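PDB 1F7C: rhogap protein from Gallus gallus, which activates GTP hydrolysis by RhoA and Cdc42 through its RhoGAP (BH) domain, the part held in this chain. Local coordinates for residues V173-P187 and F200-H212. Residues are numbered along the deposited sequence; the frame is centred on the assembly and turned at random.
Sequences VANLGVVFGPTLLRP and FQNIVIEILIENH
Two helices of the all-helical RhoGAP domain, 173-184 and 198-210, meet here through knobs-into-holes packing in which Gly177 and Gly181 line both holes. Ile205 is the apolar knob, set among Gly177, Phe180, Gly181 and Leu184: its CG1 lies 3.5 Å from Gly181 CA, and its CD1 reaches Leu184 CD1 at 3.7 Å. Chi1 of -55° sets Ile205 CG1 beside its own backbone N and turns CG2 anti to it, toward Gly177 CA and Phe180 CB. The other knob is polar. Asn202 sits among Gly177, Val178, Gly181 and Pro182, its amide face over Gly177 O and Val178 CA and OD1 3.6 Å from Gly181 CA, where a CB would clash; ND2 donates to a water that bonds weakly to Val178 O. A second water bridges Ala174 O and Glu206 OE2. Just beyond helix 173-184, Leu185 CD1 meets Gln201 CB at 3.9 Å, and the extended Gln201 chain carries its amide beside the poorly ordered Pro187; an alanine here would keep that CB but would probably open a gap beside Pro187 and the Leu185 carbonyl. Leu176 CB, touching Ile209 CD1 at 4.0 Å, belongs to a helix running close to Arg60, the predicted arginine finger. With no direct hydrogen bond between the segments, cohesion rests on close van der Waals fit of apolar and polar side chains against the glycines, supplemented by two water bridges, one weak.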
loop_
_atom_site.group_PDB
_atom_site.type_symbol
_atom_site.label_atom_id
_atom_site.label_comp_id
_atom_site.label_asym_id
_atom_site.label_seq_id
_atom_site.Cartn_x
_atom_site.Cartn_y
_atom_site.Cartn_z
ATOM N N VAL A 173 1.485 11.188 5.906
ATOM C CA VAL A 173 2.069 9.861 6.039
ATOM C C VAL A 173 1.277 9.075 7.090
ATOM O O VAL A 173 0.829 7.956 6.846
ATOM C CB VAL A 173 3.555 9.971 6.473
ATOM C CG1 VAL A 173 4.109 8.600 6.823
ATOM C CG2 VAL A 173 4.369 10.606 5.350
ATOM N N ALA A 174 1.091 9.685 8.254
ATOM C CA ALA A 174 0.355 9.053 9.338
ATOM C C ALA A 174 -1.046 8.628 8.898
ATOM O O ALA A 174 -1.478 7.520 9.212
ATOM C CB ALA A 174 0.282 9.997 10.528
ATOM N N ASN A 175 -1.756 9.496 8.177
ATOM C CA ASN A 175 -3.096 9.163 7.700
ATOM C C ASN A 175 -3.090 8.000 6.702
ATOM O O ASN A 175 -4.032 7.217 6.641
ATOM C CB ASN A 175 -3.757 10.372 7.032
ATOM C CG ASN A 175 -4.205 11.422 8.026
ATOM O OD1 ASN A 175 -4.270 11.173 9.230
ATOM N ND2 ASN A 175 -4.533 12.605 7.522
ATOM N N LEU A 176 -2.041 7.892 5.900
ATOM C CA LEU A 176 -1.979 6.805 4.946
ATOM C C LEU A 176 -1.653 5.517 5.697
ATOM O O LEU A 176 -2.131 4.444 5.341
ATOM C CB LEU A 176 -0.938 7.112 3.861
ATOM C CG LEU A 176 -1.368 8.270 2.946
ATOM C CD1 LEU A 176 -0.212 8.733 2.068
ATOM C CD2 LEU A 176 -2.556 7.828 2.094
ATOM N N GLY A 177 -0.853 5.630 6.749
ATOM C CA GLY A 177 -0.500 4.459 7.537
ATOM C C GLY A 177 -1.724 3.794 8.148
ATOM O O GLY A 177 -1.808 2.566 8.213
ATOM N N VAL A 178 -2.678 4.606 8.590
ATOM C CA VAL A 178 -3.909 4.097 9.184
ATOM C C VAL A 178 -4.744 3.330 8.170
ATOM O O VAL A 178 -5.357 2.315 8.506
ATOM C CB VAL A 178 -4.775 5.253 9.770
ATOM C CG1 VAL A 178 -6.214 4.796 9.973
ATOM C CG2 VAL A 178 -4.187 5.714 11.097
ATOM N N VAL A 179 -4.776 3.820 6.933
ATOM C CA VAL A 179 -5.550 3.165 5.885
ATOM C C VAL A 179 -4.899 1.898 5.352
ATOM O O VAL A 179 -5.577 0.918 5.076
ATOM C CB VAL A 179 -5.765 4.090 4.676
ATOM C CG1 VAL A 179 -6.539 3.355 3.598
ATOM C CG2 VAL A 179 -6.508 5.338 5.099
ATOM N N PHE A 180 -3.582 1.914 5.219
ATOM C CA PHE A 180 -2.887 0.766 4.651
ATOM C C PHE A 180 -2.277 -0.240 5.613
ATOM O O PHE A 180 -1.978 -1.355 5.213
ATOM C CB PHE A 180 -1.820 1.245 3.654
ATOM C CG PHE A 180 -2.394 1.740 2.356
ATOM C CD1 PHE A 180 -2.756 3.080 2.198
ATOM C CD2 PHE A 180 -2.610 0.859 1.298
ATOM C CE1 PHE A 180 -3.325 3.534 1.009
ATOM C CE2 PHE A 180 -3.176 1.301 0.108
ATOM C CZ PHE A 180 -3.538 2.649 -0.038
ATOM N N GLY A 181 -2.093 0.156 6.866
ATOM C CA GLY A 181 -1.525 -0.744 7.852
ATOM C C GLY A 181 -2.315 -2.034 7.955
ATOM O O GLY A 181 -1.746 -3.114 7.839
ATOM N N PRO A 182 -3.637 -1.958 8.154
ATOM C CA PRO A 182 -4.457 -3.166 8.265
ATOM C C PRO A 182 -4.742 -3.830 6.921
ATOM O O PRO A 182 -5.231 -4.954 6.875
ATOM C CB PRO A 182 -5.726 -2.650 8.934
ATOM C CG PRO A 182 -5.881 -1.319 8.307
ATOM C CD PRO A 182 -4.468 -0.752 8.331
ATOM N N THR A 183 -4.427 -3.140 5.833
ATOM C CA THR A 183 -4.674 -3.670 4.502
ATOM C C THR A 183 -3.496 -4.456 3.949
ATOM O O THR A 183 -3.667 -5.292 3.061
ATOM C CB THR A 183 -4.982 -2.535 3.510
ATOM O OG1 THR A 183 -6.046 -1.728 4.023
ATOM C CG2 THR A 183 -5.384 -3.101 2.159
ATOM N N LEU A 184 -2.302 -4.187 4.466
ATOM C CA LEU A 184 -1.102 -4.856 3.978
ATOM C C LEU A 184 -0.575 -5.918 4.931
ATOM O O LEU A 184 0.250 -6.748 4.556
ATOM C CB LEU A 184 -0.007 -3.821 3.690
ATOM C CG LEU A 184 -0.323 -2.784 2.609
ATOM C CD1 LEU A 184 0.918 -1.959 2.361
ATOM C CD2 LEU A 184 -0.772 -3.465 1.319
ATOM N N LEU A 185 -1.053 -5.867 6.168
ATOM C CA LEU A 185 -0.683 -6.816 7.212
ATOM C C LEU A 185 -1.999 -7.275 7.830
ATOM O O LEU A 185 -2.610 -6.526 8.584
ATOM C CB LEU A 185 0.164 -6.128 8.280
ATOM C CG LEU A 185 1.573 -5.690 7.885
ATOM C CD1 LEU A 185 1.893 -4.352 8.508
ATOM C CD2 LEU A 185 2.576 -6.732 8.322
ATOM N N ARG A 186 -2.449 -8.484 7.502
ATOM C CA ARG A 186 -3.707 -8.977 8.055
ATOM C C ARG A 186 -3.485 -9.565 9.441
ATOM O O ARG A 186 -2.902 -10.640 9.573
ATOM C CB ARG A 186 -4.321 -10.071 7.176
ATOM C CG ARG A 186 -4.547 -9.738 5.706
ATOM C CD ARG A 186 -5.334 -10.880 5.065
ATOM N NE ARG A 186 -5.192 -10.999 3.611
ATOM C CZ ARG A 186 -5.521 -10.056 2.731
ATOM N NH1 ARG A 186 -6.011 -8.894 3.141
ATOM N NH2 ARG A 186 -5.383 -10.288 1.434
ATOM N N PRO A 187 -3.950 -8.872 10.494
ATOM C CA PRO A 187 -3.808 -9.331 11.884
ATOM C C PRO A 187 -4.384 -10.734 12.133
ATOM O O PRO A 187 -4.849 -11.379 11.166
ATOM C CB PRO A 187 -4.560 -8.262 12.678
ATOM C CG PRO A 187 -4.325 -7.025 11.872
ATOM C CD PRO A 187 -4.535 -7.517 10.452
ATOM N N PHE A 200 1.414 -0.724 15.732
ATOM C CA PHE A 200 2.712 -0.818 15.068
ATOM C C PHE A 200 2.605 -1.270 13.618
ATOM O O PHE A 200 3.535 -1.091 12.845
ATOM C CB PHE A 200 3.648 -1.751 15.821
ATOM C CG PHE A 200 3.956 -1.295 17.207
ATOM C CD1 PHE A 200 3.073 -1.555 18.248
ATOM C CD2 PHE A 200 5.116 -0.577 17.474
ATOM C CE1 PHE A 200 3.340 -1.104 19.543
ATOM C CE2 PHE A 200 5.395 -0.122 18.761
ATOM C CZ PHE A 200 4.503 -0.386 19.801
ATOM N N GLN A 201 1.480 -1.864 13.247
ATOM C CA GLN A 201 1.307 -2.279 11.865
ATOM C C GLN A 201 1.296 -0.996 11.042
ATOM O O GLN A 201 1.762 -0.962 9.903
ATOM C CB GLN A 201 -0.020 -3.006 11.671
ATOM C CG GLN A 201 -0.239 -4.177 12.610
ATOM C CD GLN A 201 -1.342 -5.100 12.114
ATOM O OE1 GLN A 201 -2.360 -4.647 11.582
ATOM N NE2 GLN A 201 -1.146 -6.402 12.291
ATOM N N ASN A 202 0.762 0.065 11.639
ATOM C CA ASN A 202 0.678 1.359 10.988
ATOM C C ASN A 202 2.043 2.054 10.906
ATOM O O ASN A 202 2.339 2.717 9.919
ATOM C CB ASN A 202 -0.335 2.241 11.720
ATOM C CG ASN A 202 -1.725 1.630 11.742
ATOM O OD1 ASN A 202 -1.963 0.582 11.144
ATOM N ND2 ASN A 202 -2.653 2.288 12.429
ATOM N N ILE A 203 2.866 1.888 11.938
ATOM C CA ILE A 203 4.204 2.483 11.975
ATOM C C ILE A 203 5.075 1.900 10.857
ATOM O O ILE A 203 5.921 2.588 10.272
ATOM C CB ILE A 203 4.907 2.208 13.332
ATOM C CG1 ILE A 203 4.069 2.777 14.482
ATOM C CG2 ILE A 203 6.296 2.817 13.340
ATOM C CD1 ILE A 203 3.786 4.261 14.363
ATOM N N VAL A 204 4.860 0.621 10.571
ATOM C CA VAL A 204 5.610 -0.060 9.533
ATOM C C VAL A 204 5.339 0.621 8.182
ATOM O O VAL A 204 6.273 0.920 7.435
ATOM C CB VAL A 204 5.230 -1.575 9.479
ATOM C CG1 VAL A 204 5.730 -2.209 8.190
ATOM C CG2 VAL A 204 5.843 -2.304 10.677
ATOM N N ILE A 205 4.068 0.874 7.876
ATOM C CA ILE A 205 3.733 1.518 6.618
ATOM C C ILE A 205 4.370 2.917 6.558
ATOM O O ILE A 205 4.909 3.315 5.523
ATOM C CB ILE A 205 2.211 1.628 6.439
ATOM C CG1 ILE A 205 1.572 0.237 6.584
ATOM C CG2 ILE A 205 1.889 2.253 5.087
ATOM C CD1 ILE A 205 2.178 -0.856 5.712
ATOM N N GLU A 206 4.319 3.643 7.675
ATOM C CA GLU A 206 4.894 4.974 7.752
ATOM C C GLU A 206 6.374 4.950 7.426
ATOM O O GLU A 206 6.859 5.778 6.657
ATOM C CB GLU A 206 4.703 5.565 9.141
ATOM C CG GLU A 206 3.287 5.992 9.460
ATOM C CD GLU A 206 3.205 6.632 10.824
ATOM O OE1 GLU A 206 4.256 7.113 11.303
ATOM O OE2 GLU A 206 2.105 6.667 11.413
ATOM N N ILE A 207 7.095 4.007 8.018
ATOM C CA ILE A 207 8.521 3.887 7.771
ATOM C C ILE A 207 8.800 3.586 6.299
ATOM O O ILE A 207 9.726 4.130 5.715
ATOM C CB ILE A 207 9.141 2.779 8.644
ATOM C CG1 ILE A 207 9.098 3.200 10.117
ATOM C CG2 ILE A 207 10.578 2.519 8.217
ATOM C CD1 ILE A 207 9.391 2.072 11.105
ATOM N N LEU A 208 7.986 2.729 5.699
ATOM C CA LEU A 208 8.167 2.372 4.298
ATOM C C LEU A 208 7.897 3.529 3.350
ATOM O O LEU A 208 8.514 3.615 2.288
ATOM C CB LEU A 208 7.276 1.188 3.928
ATOM C CG LEU A 208 7.704 -0.168 4.502
ATOM C CD1 LEU A 208 6.736 -1.242 4.039
ATOM C CD2 LEU A 208 9.115 -0.500 4.049
ATOM N N ILE A 209 6.968 4.408 3.720
ATOM C CA ILE A 209 6.639 5.568 2.893
ATOM C C ILE A 209 7.768 6.608 2.988
ATOM O O ILE A 209 8.248 7.113 1.975
ATOM C CB ILE A 209 5.304 6.230 3.341
ATOM C CG1 ILE A 209 4.134 5.282 3.062
ATOM C CG2 ILE A 209 5.095 7.568 2.615
ATOM C CD1 ILE A 209 2.808 5.760 3.633
ATOM N N GLU A 210 8.211 6.891 4.207
ATOM C CA GLU A 210 9.259 7.874 4.413
ATOM C C GLU A 210 10.676 7.496 4.001
ATOM O O GLU A 210 11.509 8.376 3.820
ATOM C CB GLU A 210 9.245 8.339 5.868
ATOM C CG GLU A 210 8.145 9.352 6.142
ATOM C CD GLU A 210 8.121 9.828 7.578
ATOM O OE1 GLU A 210 9.189 10.237 8.080
ATOM O OE2 GLU A 210 7.037 9.800 8.202
ATOM N N ASN A 211 10.958 6.208 3.833
ATOM C CA ASN A 211 12.301 5.790 3.449
ATOM C C ASN A 211 12.261 4.868 2.250
ATOM O O ASN A 211 13.135 4.012 2.104
ATOM C CB ASN A 211 12.975 5.051 4.602
ATOM C CG ASN A 211 12.994 5.862 5.885
ATOM O OD1 ASN A 211 13.822 6.757 6.062
ATOM N ND2 ASN A 211 12.065 5.557 6.785
ATOM N N HIS A 212 11.265 5.043 1.383
ATOM C CA HIS A 212 11.130 4.163 0.231
ATOM C C HIS A 212 12.329 4.177 -0.720
ATOM O O HIS A 212 12.721 3.131 -1.230
ATOM C CB HIS A 212 9.823 4.466 -0.522
ATOM C CG HIS A 212 9.846 5.745 -1.293
ATOM N ND1 HIS A 212 10.223 5.807 -2.618
ATOM C CD2 HIS A 212 9.572 7.016 -0.920
ATOM C CE1 HIS A 212 10.181 7.062 -3.028
ATOM N NE2 HIS A 212 9.789 7.816 -2.017
HETATM O O HOH W 1 -0.135 5.734 10.972
HETATM O O HOH W 2 -5.594 1.454 11.823
#